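Local coordinates for protein mannosephosphate isomerase, putative (Archaeoglobus fulgidus, PDB 1ZX5) that probably interconverts mannose 6-phosphate and fructose 6-phosphate as a zinc-dependent isomerase of the type 1 family, at residues 251-262 with 284-295. Residues are numbered along the deposited sequence; the frame is centred on the assembly and turned at random.
With EDO (1,2-ethanediol), chain C; ACY (acetic acid), chain E.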
loop_
_atom_site.group_PDB
_atom_site.type_symbol
_atom_site.label_atom_id
_atom_site.label_comp_id
_atom_site.label_asym_id
_atom_site.label_seq_id
_atom_site.Cartn_x
_atom_site.Cartn_y
_atom_site.Cartn_z
ATOM N N ILE A 251 0.056 -11.454 -1.613
ATOM C CA ILE A 251 1.034 -10.810 -2.482
ATOM C C ILE A 251 2.338 -10.783 -1.696
ATOM O O ILE A 251 2.349 -10.468 -0.510
ATOM C CB ILE A 251 0.588 -9.372 -2.934
ATOM C CG1 ILE A 251 -0.560 -9.456 -3.959
ATOM C CG2 ILE A 251 1.772 -8.570 -3.526
ATOM C CD1 ILE A 251 -1.258 -8.121 -4.271
ATOM N N LEU A 252 3.430 -11.137 -2.356
ATOM C CA LEU A 252 4.753 -11.123 -1.743
ATOM C C LEU A 252 5.546 -9.978 -2.337
ATOM O O LEU A 252 5.541 -9.787 -3.551
ATOM C CB LEU A 252 5.504 -12.436 -2.039
ATOM C CG LEU A 252 4.823 -13.759 -1.698
ATOM C CD1 LEU A 252 5.659 -14.935 -2.242
ATOM C CD2 LEU A 252 4.586 -13.899 -0.180
ATOM N N TYR A 253 6.241 -9.222 -1.494
ATOM C CA TYR A 253 7.153 -8.201 -1.996
ATOM C C TYR A 253 8.555 -8.488 -1.476
ATOM O O TYR A 253 8.754 -8.627 -0.267
ATOM C CB TYR A 253 6.698 -6.783 -1.606
ATOM C CG TYR A 253 7.753 -5.750 -1.953
ATOM C CD1 TYR A 253 7.946 -5.343 -3.282
ATOM C CD2 TYR A 253 8.581 -5.217 -0.969
ATOM C CE1 TYR A 253 8.945 -4.428 -3.623
ATOM C CE2 TYR A 253 9.571 -4.295 -1.287
ATOM C CZ TYR A 253 9.753 -3.911 -2.609
ATOM O OH TYR A 253 10.745 -3.012 -2.922
ATOM N N ALA A 254 9.529 -8.559 -2.382
ATOM C CA ALA A 254 10.921 -8.820 -1.995
ATOM C C ALA A 254 11.602 -7.523 -1.561
ATOM O O ALA A 254 11.977 -6.706 -2.394
ATOM C CB ALA A 254 11.694 -9.490 -3.156
ATOM N N ALA A 255 11.726 -7.327 -0.261
ATOM C CA ALA A 255 12.289 -6.090 0.283
ATOM C C ALA A 255 13.818 -6.082 0.278
ATOM O O ALA A 255 14.424 -5.058 -0.020
ATOM C CB ALA A 255 11.763 -5.841 1.702
ATOM N N GLU A 256 14.421 -7.215 0.648
ATOM C CA GLU A 256 15.876 -7.407 0.648
ATOM C C GLU A 256 16.185 -8.831 0.239
ATOM O O GLU A 256 15.573 -9.766 0.746
ATOM C CB GLU A 256 16.487 -7.192 2.052
ATOM C CG GLU A 256 16.470 -5.749 2.545
ATOM C CD GLU A 256 16.854 -5.615 4.019
ATOM O OE1 GLU A 256 17.678 -6.426 4.515
ATOM O OE2 GLU A 256 16.328 -4.691 4.681
ATOM N N GLY A 257 17.143 -8.987 -0.670
ATOM C CA GLY A 257 17.692 -10.291 -1.000
ATOM C C GLY A 257 17.081 -10.879 -2.251
ATOM O O GLY A 257 16.192 -10.289 -2.861
ATOM N N TYR A 258 17.559 -12.061 -2.615
ATOM C CA TYR A 258 17.087 -12.789 -3.780
ATOM C C TYR A 258 16.417 -14.072 -3.289
ATOM O O TYR A 258 16.944 -14.730 -2.406
ATOM C CB TYR A 258 18.289 -13.121 -4.669
ATOM C CG TYR A 258 17.980 -14.104 -5.781
ATOM C CD1 TYR A 258 17.198 -13.717 -6.869
ATOM C CD2 TYR A 258 18.454 -15.417 -5.733
ATOM C CE1 TYR A 258 16.895 -14.601 -7.887
ATOM C CE2 TYR A 258 18.159 -16.317 -6.760
ATOM C CZ TYR A 258 17.384 -15.893 -7.836
ATOM O OH TYR A 258 17.077 -16.759 -8.862
ATOM N N PHE A 259 15.272 -14.421 -3.865
ATOM C CA PHE A 259 14.452 -15.558 -3.393
ATOM C C PHE A 259 14.170 -16.572 -4.482
ATOM O O PHE A 259 13.789 -16.196 -5.575
ATOM C CB PHE A 259 13.094 -15.060 -2.845
ATOM C CG PHE A 259 13.230 -14.194 -1.636
ATOM C CD1 PHE A 259 13.220 -14.757 -0.356
ATOM C CD2 PHE A 259 13.414 -12.820 -1.773
ATOM C CE1 PHE A 259 13.380 -13.969 0.767
ATOM C CE2 PHE A 259 13.577 -12.023 -0.645
ATOM C CZ PHE A 259 13.564 -12.602 0.624
ATOM N N ILE A 260 14.329 -17.852 -4.162
ATOM C CA ILE A 260 13.796 -18.935 -4.997
ATOM C C ILE A 260 12.474 -19.385 -4.366
ATOM O O ILE A 260 12.401 -19.598 -3.158
ATOM C CB ILE A 260 14.816 -20.102 -5.157
ATOM C CG1 ILE A 260 16.076 -19.577 -5.876
ATOM C CG2 ILE A 260 14.191 -21.297 -5.910
ATOM C CD1 ILE A 260 17.267 -20.503 -5.798
ATOM N N LEU A 261 11.429 -19.469 -5.185
ATOM C CA LEU A 261 10.083 -19.783 -4.720
ATOM C C LEU A 261 9.725 -21.168 -5.228
ATOM O O LEU A 261 9.927 -21.469 -6.408
ATOM C CB LEU A 261 9.062 -18.739 -5.229
ATOM C CG LEU A 261 9.339 -17.224 -5.077
ATOM C CD1 LEU A 261 8.231 -16.352 -5.707
ATOM C CD2 LEU A 261 9.553 -16.837 -3.622
ATOM N N ARG A 262 9.219 -22.020 -4.348
ATOM C CA ARG A 262 8.843 -23.386 -4.744
ATOM C C ARG A 262 7.438 -23.690 -4.247
ATOM O O ARG A 262 7.198 -23.761 -3.041
ATOM C CB ARG A 262 9.843 -24.427 -4.211
ATOM C CG ARG A 262 11.277 -24.232 -4.699
ATOM C CD ARG A 262 12.224 -25.301 -4.139
ATOM N NE ARG A 262 13.563 -25.213 -4.727
ATOM C CZ ARG A 262 14.577 -24.450 -4.284
ATOM N NH1 ARG A 262 14.454 -23.642 -3.209
ATOM N NH2 ARG A 262 15.741 -24.498 -4.933
ATOM N N PHE A 284 3.979 -22.892 0.283
ATOM C CA PHE A 284 5.111 -22.941 -0.620
ATOM C C PHE A 284 6.348 -22.610 0.207
ATOM O O PHE A 284 6.234 -22.155 1.356
ATOM C CB PHE A 284 4.918 -21.918 -1.754
ATOM C CG PHE A 284 4.690 -20.501 -1.270
ATOM C CD1 PHE A 284 5.758 -19.620 -1.134
ATOM C CD2 PHE A 284 3.409 -20.051 -0.952
ATOM C CE1 PHE A 284 5.554 -18.306 -0.701
ATOM C CE2 PHE A 284 3.202 -18.751 -0.495
ATOM C CZ PHE A 284 4.280 -17.873 -0.378
ATOM N N THR A 285 7.524 -22.827 -0.367
ATOM C CA THR A 285 8.742 -22.376 0.294
ATOM C C THR A 285 9.397 -21.203 -0.428
ATOM O O THR A 285 9.247 -21.033 -1.643
ATOM C CB THR A 285 9.769 -23.513 0.494
ATOM O OG1 THR A 285 10.237 -23.972 -0.782
ATOM C CG2 THR A 285 9.163 -24.665 1.283
ATOM N N VAL A 286 10.095 -20.381 0.352
ATOM C CA VAL A 286 10.961 -19.327 -0.165
ATOM C C VAL A 286 12.377 -19.604 0.355
ATOM O O VAL A 286 12.551 -20.076 1.484
ATOM C CB VAL A 286 10.461 -17.899 0.207
ATOM C CG1 VAL A 286 9.029 -17.728 -0.251
ATOM C CG2 VAL A 286 10.528 -17.650 1.705
ATOM N N GLU A 287 13.383 -19.354 -0.484
ATOM C CA GLU A 287 14.752 -19.624 -0.093
ATOM C C GLU A 287 15.665 -18.451 -0.399
ATOM O O GLU A 287 15.713 -17.956 -1.526
ATOM C CB GLU A 287 15.276 -20.894 -0.772
ATOM C CG GLU A 287 16.611 -21.341 -0.228
ATOM C CD GLU A 287 17.345 -22.277 -1.166
ATOM O OE1 GLU A 287 16.882 -22.463 -2.308
ATOM O OE2 GLU A 287 18.381 -22.845 -0.756
ATOM N N SER A 288 16.433 -18.049 0.609
ATOM C CA SER A 288 17.317 -16.902 0.495
ATOM C C SER A 288 18.496 -17.063 1.442
ATOM O O SER A 288 18.344 -17.579 2.554
ATOM C CB SER A 288 16.539 -15.624 0.834
ATOM O OG SER A 288 17.325 -14.473 0.627
ATOM N N GLU A 289 19.676 -16.632 1.000
ATOM C CA GLU A 289 20.868 -16.596 1.871
ATOM C C GLU A 289 20.564 -15.826 3.179
ATOM O O GLU A 289 20.834 -16.306 4.280
ATOM C CB GLU A 289 21.999 -15.893 1.119
ATOM C CG GLU A 289 23.383 -16.071 1.713
ATOM C CD GLU A 289 24.451 -15.432 0.858
ATOM O OE1 GLU A 289 25.587 -15.951 0.819
ATOM O OE2 GLU A 289 24.143 -14.418 0.195
ATOM N N ARG A 290 20.019 -14.620 3.023
ATOM C CA ARG A 290 19.476 -13.821 4.118
ATOM C C ARG A 290 18.661 -12.743 3.443
ATOM O O ARG A 290 19.211 -11.875 2.763
ATOM C CB ARG A 290 20.563 -13.192 5.017
ATOM C CG ARG A 290 19.988 -12.497 6.266
ATOM C CD ARG A 290 20.982 -11.535 6.962
ATOM N NE ARG A 290 21.550 -10.559 6.016
ATOM C CZ ARG A 290 20.925 -9.481 5.536
ATOM N NH1 ARG A 290 19.683 -9.182 5.919
ATOM N NH2 ARG A 290 21.548 -8.691 4.664
ATOM N N GLY A 291 17.350 -12.809 3.602
ATOM C CA GLY A 291 16.479 -11.854 2.954
ATOM C C GLY A 291 15.272 -11.502 3.794
ATOM O O GLY A 291 15.028 -12.107 4.851
ATOM N N LYS A 292 14.528 -10.511 3.324
ATOM C CA LYS A 292 13.285 -10.086 3.957
ATOM C C LYS A 292 12.224 -10.008 2.898
ATOM O O LYS A 292 12.386 -9.309 1.893
ATOM C CB LYS A 292 13.441 -8.733 4.669
ATOM C CG LYS A 292 14.477 -8.791 5.782
ATOM C CD LYS A 292 14.497 -7.532 6.593
ATOM C CE LYS A 292 15.779 -7.449 7.410
ATOM N NZ LYS A 292 15.731 -8.383 8.555
ATOM N N ILE A 293 11.155 -10.763 3.103
ATOM C CA ILE A 293 10.070 -10.804 2.141
ATOM C C ILE A 293 8.805 -10.363 2.886
ATOM O O ILE A 293 8.571 -10.771 4.018
ATOM C CB ILE A 293 9.969 -12.226 1.463
ATOM C CG1 ILE A 293 9.031 -12.208 0.239
ATOM C CG2 ILE A 293 9.603 -13.336 2.487
ATOM C CD1 ILE A 293 9.206 -13.427 -0.680
ATOM N N VAL A 294 8.020 -9.496 2.258
ATOM C CA VAL A 294 6.802 -9.004 2.860
ATOM C C VAL A 294 5.642 -9.847 2.357
ATOM O O VAL A 294 5.459 -10.000 1.141
ATOM C CB VAL A 294 6.554 -7.503 2.508
ATOM C CG1 VAL A 294 5.307 -6.970 3.248
ATOM C CG2 VAL A 294 7.806 -6.653 2.826
ATOM N N ARG A 295 4.861 -10.396 3.281
ATOM C CA ARG A 295 3.648 -11.111 2.915
ATOM C C ARG A 295 2.430 -10.216 3.171
ATOM O O ARG A 295 2.199 -9.784 4.295
ATOM C CB ARG A 295 3.527 -12.411 3.707
ATOM C CG ARG A 295 2.427 -13.317 3.203
ATOM C CD ARG A 295 2.302 -14.600 4.021
ATOM N NE ARG A 295 1.793 -14.367 5.368
ATOM C CZ ARG A 295 0.532 -14.536 5.754
ATOM N NH1 ARG A 295 0.202 -14.297 7.023
ATOM N NH2 ARG A 295 -0.400 -14.959 4.901
HETATM C C1 EDO C . 14.171 -1.721 0.424
HETATM O O1 EDO C . 14.863 -0.708 -0.335
HETATM C C2 EDO C . 12.809 -2.015 -0.219
HETATM O O2 EDO C . 12.949 -2.946 -1.294
HETATM C C ACY E . 12.395 -7.046 10.303
HETATM O O ACY E . 13.552 -6.667 10.023
HETATM O OXT ACY E . 11.978 -8.215 10.134
HETATM C CH3 ACY E . 11.463 -6.041 10.891
HETATM O O HOH W 1 19.775 -15.376 -1.788
HETATM O O HOH W 2 12.180 -22.403 -1.954
HETATM O O HOH W 3 18.511 -23.216 -4.282
#
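A classic beta bulge marks this antiparallel pairing: A255 N and E256 N both donate to K292 O, at 3.0 and 3.2 Å, with E256 N in the carbonyl plane, on a lone pair of K292 O. Just beyond, both segments turn from one sheet of the cupin sandwich into the other, 251-256 pairing with 291-295 and 259-262 with 284-288. Glycines suit the corner: G257 has backbone angles that call for glycine, and a CB on G291 would strike F259 CZ. The F259 ring fills the space between the sheets, with I293 over one face, CB 4.1 Å from the centroid, and S288 OG over the other, toward the rim. An alanine at F259 would lose this ring and is likely to leave a gap between I293 and S288. S288, small and polar, also donates from OG to Y258 O (3.1 Å). Elsewhere between the sheets, L252 CD1 meets F284 CE1 at 3.7 Å. The extended R262 chain brings NH1 2.8 Å from E287 OE1, in the guanidinium plane but above the carboxylate plane. Apolar groups thus fill the space between the sheets, while the R262-E287 bridge lies on the side carrying I260 and T285.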